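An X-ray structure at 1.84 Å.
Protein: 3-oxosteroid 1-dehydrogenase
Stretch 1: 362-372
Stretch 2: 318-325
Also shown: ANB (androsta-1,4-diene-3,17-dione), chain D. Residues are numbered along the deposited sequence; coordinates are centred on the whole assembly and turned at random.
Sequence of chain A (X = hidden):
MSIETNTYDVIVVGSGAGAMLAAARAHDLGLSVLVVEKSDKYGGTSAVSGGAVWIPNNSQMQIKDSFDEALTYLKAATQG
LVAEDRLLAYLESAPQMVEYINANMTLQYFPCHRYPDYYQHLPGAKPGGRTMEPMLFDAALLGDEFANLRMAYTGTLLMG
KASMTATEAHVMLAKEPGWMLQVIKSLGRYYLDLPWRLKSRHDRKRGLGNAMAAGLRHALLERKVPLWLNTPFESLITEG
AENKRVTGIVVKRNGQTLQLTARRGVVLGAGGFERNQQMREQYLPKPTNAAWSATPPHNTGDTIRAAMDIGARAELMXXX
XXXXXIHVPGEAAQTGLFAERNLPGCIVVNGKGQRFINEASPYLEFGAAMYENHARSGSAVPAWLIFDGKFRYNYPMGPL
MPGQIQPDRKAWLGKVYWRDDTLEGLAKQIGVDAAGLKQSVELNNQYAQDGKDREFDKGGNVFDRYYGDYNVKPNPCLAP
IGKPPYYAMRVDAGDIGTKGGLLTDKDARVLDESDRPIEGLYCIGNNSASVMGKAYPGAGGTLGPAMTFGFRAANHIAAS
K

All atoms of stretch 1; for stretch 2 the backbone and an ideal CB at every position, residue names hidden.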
# COMPACT_ATOMS: atom_id res chain seq x y z
N PRO A 362 11.06 -4.60 -6.50
CA PRO A 362 9.76 -4.27 -5.93
C PRO A 362 9.68 -4.81 -4.49
O PRO A 362 10.25 -5.88 -4.22
CB PRO A 362 8.75 -4.99 -6.84
CG PRO A 362 9.49 -5.06 -8.17
CD PRO A 362 10.95 -5.31 -7.79
N TYR A 363 8.97 -4.09 -3.62
CA TYR A 363 8.93 -4.37 -2.15
C TYR A 363 8.36 -5.76 -1.88
O TYR A 363 8.85 -6.41 -0.91
CB TYR A 363 8.20 -3.29 -1.37
CG TYR A 363 7.11 -2.57 -2.11
CD1 TYR A 363 7.43 -1.57 -3.02
CD2 TYR A 363 5.78 -2.82 -1.88
CE1 TYR A 363 6.45 -0.86 -3.69
CE2 TYR A 363 4.78 -2.13 -2.57
CZ TYR A 363 5.12 -1.16 -3.50
OH TYR A 363 4.17 -0.47 -4.23
N LEU A 364 7.36 -6.24 -2.62
CA LEU A 364 6.80 -7.60 -2.36
C LEU A 364 7.89 -8.66 -2.48
O LEU A 364 8.08 -9.48 -1.55
CB LEU A 364 5.65 -7.88 -3.32
CG LEU A 364 5.01 -9.26 -3.18
CD1 LEU A 364 4.25 -9.39 -1.88
CD2 LEU A 364 4.06 -9.54 -4.34
N GLU A 365 8.63 -8.64 -3.59
CA GLU A 365 9.68 -9.64 -3.87
C GLU A 365 10.84 -9.43 -2.90
O GLU A 365 11.49 -10.44 -2.57
CB GLU A 365 10.11 -9.55 -5.33
CG GLU A 365 9.12 -10.29 -6.25
CD GLU A 365 7.85 -9.56 -6.56
OE1 GLU A 365 7.87 -8.33 -6.44
OE2 GLU A 365 6.83 -10.25 -6.92
N PHE A 366 11.11 -8.19 -2.49
CA PHE A 366 12.18 -7.89 -1.50
C PHE A 366 11.87 -8.63 -0.18
O PHE A 366 12.74 -9.35 0.32
CB PHE A 366 12.31 -6.38 -1.36
CG PHE A 366 13.50 -5.96 -0.52
CD1 PHE A 366 13.45 -6.10 0.85
CD2 PHE A 366 14.60 -5.33 -1.10
CE1 PHE A 366 14.51 -5.73 1.64
CE2 PHE A 366 15.65 -4.91 -0.31
CZ PHE A 366 15.60 -5.10 1.07
N GLY A 367 10.68 -8.45 0.39
CA GLY A 367 10.21 -9.19 1.59
C GLY A 367 10.34 -10.69 1.41
O GLY A 367 10.94 -11.38 2.29
N ALA A 368 9.87 -11.23 0.29
CA ALA A 368 9.94 -12.68 0.02
C ALA A 368 11.39 -13.13 0.02
O ALA A 368 11.66 -14.22 0.55
CB ALA A 368 9.26 -13.02 -1.28
N ALA A 369 12.31 -12.33 -0.52
CA ALA A 369 13.73 -12.68 -0.63
C ALA A 369 14.36 -12.66 0.77
O ALA A 369 15.31 -13.43 0.96
CB ALA A 369 14.46 -11.74 -1.56
N MET A 370 13.91 -11.79 1.67
CA MET A 370 14.43 -11.77 3.08
C MET A 370 14.12 -13.14 3.72
O MET A 370 15.04 -13.77 4.28
CB MET A 370 13.79 -10.65 3.90
CG MET A 370 14.22 -9.25 3.48
SD MET A 370 13.36 -7.98 4.32
CE MET A 370 13.92 -8.17 6.02
N TYR A 371 12.90 -13.64 3.56
CA TYR A 371 12.50 -14.96 4.11
C TYR A 371 13.29 -16.06 3.41
O TYR A 371 13.75 -17.02 4.07
CB TYR A 371 10.99 -15.16 4.06
CG TYR A 371 10.23 -14.47 5.16
CD1 TYR A 371 10.27 -14.94 6.47
CD2 TYR A 371 9.53 -13.30 4.93
CE1 TYR A 371 9.58 -14.30 7.49
CE2 TYR A 371 8.82 -12.66 5.92
CZ TYR A 371 8.88 -13.14 7.23
OH TYR A 371 8.18 -12.50 8.18
N GLU A 372 13.47 -15.96 2.10
CA GLU A 372 14.18 -17.00 1.34
C GLU A 372 15.63 -17.07 1.82
O GLU A 372 16.14 -18.20 2.07
CB GLU A 372 14.10 -16.75 -0.17
CG GLU A 372 14.54 -17.92 -1.01
CD GLU A 372 16.04 -18.14 -1.15
OE1 GLU A 372 16.82 -17.16 -0.91
OE2 GLU A 372 16.43 -19.30 -1.51
N UNK A 318 -0.76 -17.44 3.61
CA UNK A 318 0.68 -17.44 3.96
C UNK A 318 1.40 -16.22 3.36
O UNK A 318 2.59 -16.05 3.69
CB UNK A 318 1.35 -18.73 3.47
N UNK A 319 0.71 -15.37 2.58
CA UNK A 319 1.35 -14.20 1.91
C UNK A 319 0.91 -12.89 2.56
O UNK A 319 -0.28 -12.71 2.91
CB UNK A 319 1.00 -14.17 0.42
N UNK A 320 1.84 -11.95 2.67
CA UNK A 320 1.54 -10.56 3.05
C UNK A 320 2.05 -9.65 1.92
O UNK A 320 2.92 -10.09 1.11
CB UNK A 320 2.18 -10.19 4.39
N UNK A 321 1.56 -8.44 1.92
CA UNK A 321 2.09 -7.38 1.04
C UNK A 321 3.38 -6.87 1.69
O UNK A 321 3.34 -5.83 2.36
CB UNK A 321 1.08 -6.25 0.84
N UNK A 322 4.47 -7.61 1.54
CA UNK A 322 5.74 -7.30 2.27
C UNK A 322 6.22 -5.90 1.87
O UNK A 322 6.02 -5.45 0.70
CB UNK A 322 6.82 -8.34 1.96
N UNK A 323 6.84 -5.21 2.83
CA UNK A 323 7.70 -4.03 2.55
C UNK A 323 8.84 -4.06 3.57
O UNK A 323 8.59 -4.28 4.75
CB UNK A 323 6.92 -2.72 2.63
N UNK A 324 10.10 -3.77 3.18
CA UNK A 324 11.16 -3.53 4.17
C UNK A 324 10.71 -2.32 5.00
O UNK A 324 10.27 -1.35 4.45
CB UNK A 324 12.52 -3.29 3.51
N UNK A 325 10.82 -2.40 6.34
CA UNK A 325 10.29 -1.32 7.21
C UNK A 325 11.30 -0.98 8.32
O UNK A 325 12.15 -1.83 8.66
CB UNK A 325 8.95 -1.73 7.83
C1 ANB D . 3.38 2.33 -2.52
C10 ANB D . 3.79 3.46 -3.40
C11 ANB D . 4.62 4.84 -1.33
C12 ANB D . 4.84 6.21 -0.69
C13 ANB D . 5.40 7.20 -1.71
C14 ANB D . 4.38 7.30 -2.86
C15 ANB D . 4.84 8.54 -3.64
C16 ANB D . 5.34 9.50 -2.54
C17 ANB D . 5.50 8.66 -1.30
C18 ANB D . 6.82 6.82 -2.17
C19 ANB D . 5.21 3.12 -3.94
C2 ANB D . 2.68 1.27 -2.93
C3 ANB D . 2.01 1.28 -4.23
C4 ANB D . 1.99 2.59 -4.88
C5 ANB D . 2.84 3.57 -4.57
C6 ANB D . 2.95 4.80 -5.44
C7 ANB D . 3.07 6.09 -4.65
C8 ANB D . 4.16 5.99 -3.60
C9 ANB D . 3.79 4.84 -2.63
O1 ANB D . 1.46 0.28 -4.71
O2 ANB D . 5.70 9.09 -0.18

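The helix 363-372 crosses the strand 320-325 nearly at right angles (81°), their axes 5.9 Å apart at closest.

Position 318 is out of reach of the helix, and almost any residue would do; it is Asp318, which makes no contact here.

At position 319 the CA-to-CB bond points sideways and the ideal CB has nothing of stretch 1 within 5.5 Å, so a short side chain would leave the helix untouched. A long, apolar one could reach Leu364 and Ala368. Trp319 does so: its CZ3 lies 4.0 Å from Leu364 CD1, which sits at the edge of the indole, and its CH2 lies 4.3 Å from Ala368 CB.

Position 320 also points sideways into no visible partner, and stretch 1 sets little preference. Ala320 meets the helix through its backbone, its O 3.3 Å from Leu364 CD1.

Position 321 points sideways, with Leu364 CD1 5.2 Å from the ideal CB; many side chains would fit. Trp321 lays its indole beside Leu364, with CE3 4.6 Å from Leu364 CD1, while its CA comes closer still, 4.2 Å from the same atom.

Position 322 is the centre of the contact. Its CB points toward the helix, and the ideal CB is 3.5 Å from Gly367 CA. The glycine makes this approach possible, since a CB there would lie 2.0 Å from the CB of this residue. Beyond lie the helix backbone, Ala368 and the ring of Tyr371, a surface suited to a long apolar or flat aromatic side chain. Trp322 (chi1 m) runs along it: CD1 is 3.4 Å from Leu364 O, at the ring edge, and CH2 is 3.7 Å from Tyr371 CE2, which lies over one indole face. The two ring planes meet obliquely, at 48°.

Position 323 points sideways, its ideal CB 4.2 Å from Tyr363 CB. A modest apolar group would pack there, and Val323 supplies CG2 at 3.8 Å from Tyr363 CB. The tyrosine's end leads away from the strand to the steroid, where its OH is 2.6 Å from ANB C2.

At position 324 the ideal CB is 3.7 Å from Phe366 CE1, and phi of -61° permits proline among other apolar residues. Pro324 places CG over one face of the Phe366 ring, 4.1 Å from its centroid, a CH-pi contact, while its CD lies 4.0 Å from Tyr363 CB.

Position 325 is out of reach, leaving the choice open; Ser325 hydrogen-bonds through OG elsewhere in the structure.

Stretch 2 (318-325) DWAWWVPS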
# COMPACT_ATOMS: atom_id res chain seq x y z
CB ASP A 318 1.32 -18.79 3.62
CG ASP A 318 1.23 -19.20 2.16
OD1 ASP A 318 0.27 -18.84 1.50
OD2 ASP A 318 2.15 -19.83 1.70
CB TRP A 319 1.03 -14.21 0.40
CG TRP A 319 2.00 -15.07 -0.35
CD1 TRP A 319 2.05 -16.42 -0.34
CD2 TRP A 319 3.16 -14.65 -1.07
NE1 TRP A 319 3.10 -16.88 -1.05
CE2 TRP A 319 3.80 -15.82 -1.53
CE3 TRP A 319 3.69 -13.41 -1.44
CZ2 TRP A 319 4.96 -15.79 -2.30
CZ3 TRP A 319 4.82 -13.38 -2.21
CH2 TRP A 319 5.45 -14.55 -2.64
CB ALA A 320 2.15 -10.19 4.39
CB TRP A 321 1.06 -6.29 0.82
CG TRP A 321 -0.26 -6.68 0.19
CD1 TRP A 321 -1.48 -6.66 0.79
CD2 TRP A 321 -0.53 -6.91 -1.21
NE1 TRP A 321 -2.48 -6.91 -0.12
CE2 TRP A 321 -1.91 -7.12 -1.34
CE3 TRP A 321 0.28 -7.06 -2.32
CZ2 TRP A 321 -2.51 -7.35 -2.58
CZ3 TRP A 321 -0.30 -7.31 -3.55
CH2 TRP A 321 -1.68 -7.45 -3.67
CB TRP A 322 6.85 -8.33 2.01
CG TRP A 322 6.44 -9.76 2.17
CD1 TRP A 322 6.40 -10.71 1.20
CD2 TRP A 322 6.06 -10.41 3.41
NE1 TRP A 322 6.00 -11.90 1.75
CE2 TRP A 322 5.74 -11.74 3.08
CE3 TRP A 322 5.91 -9.99 4.73
CZ2 TRP A 322 5.34 -12.66 4.05
CZ3 TRP A 322 5.44 -10.89 5.67
CH2 TRP A 322 5.19 -12.22 5.33
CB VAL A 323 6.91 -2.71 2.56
CG1 VAL A 323 6.35 -2.30 3.91
CG2 VAL A 323 7.69 -1.55 1.96
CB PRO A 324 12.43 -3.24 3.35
CG PRO A 324 11.92 -2.88 1.97
CD PRO A 324 10.61 -3.64 1.81
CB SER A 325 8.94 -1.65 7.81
OG SER A 325 9.11 -2.63 8.82
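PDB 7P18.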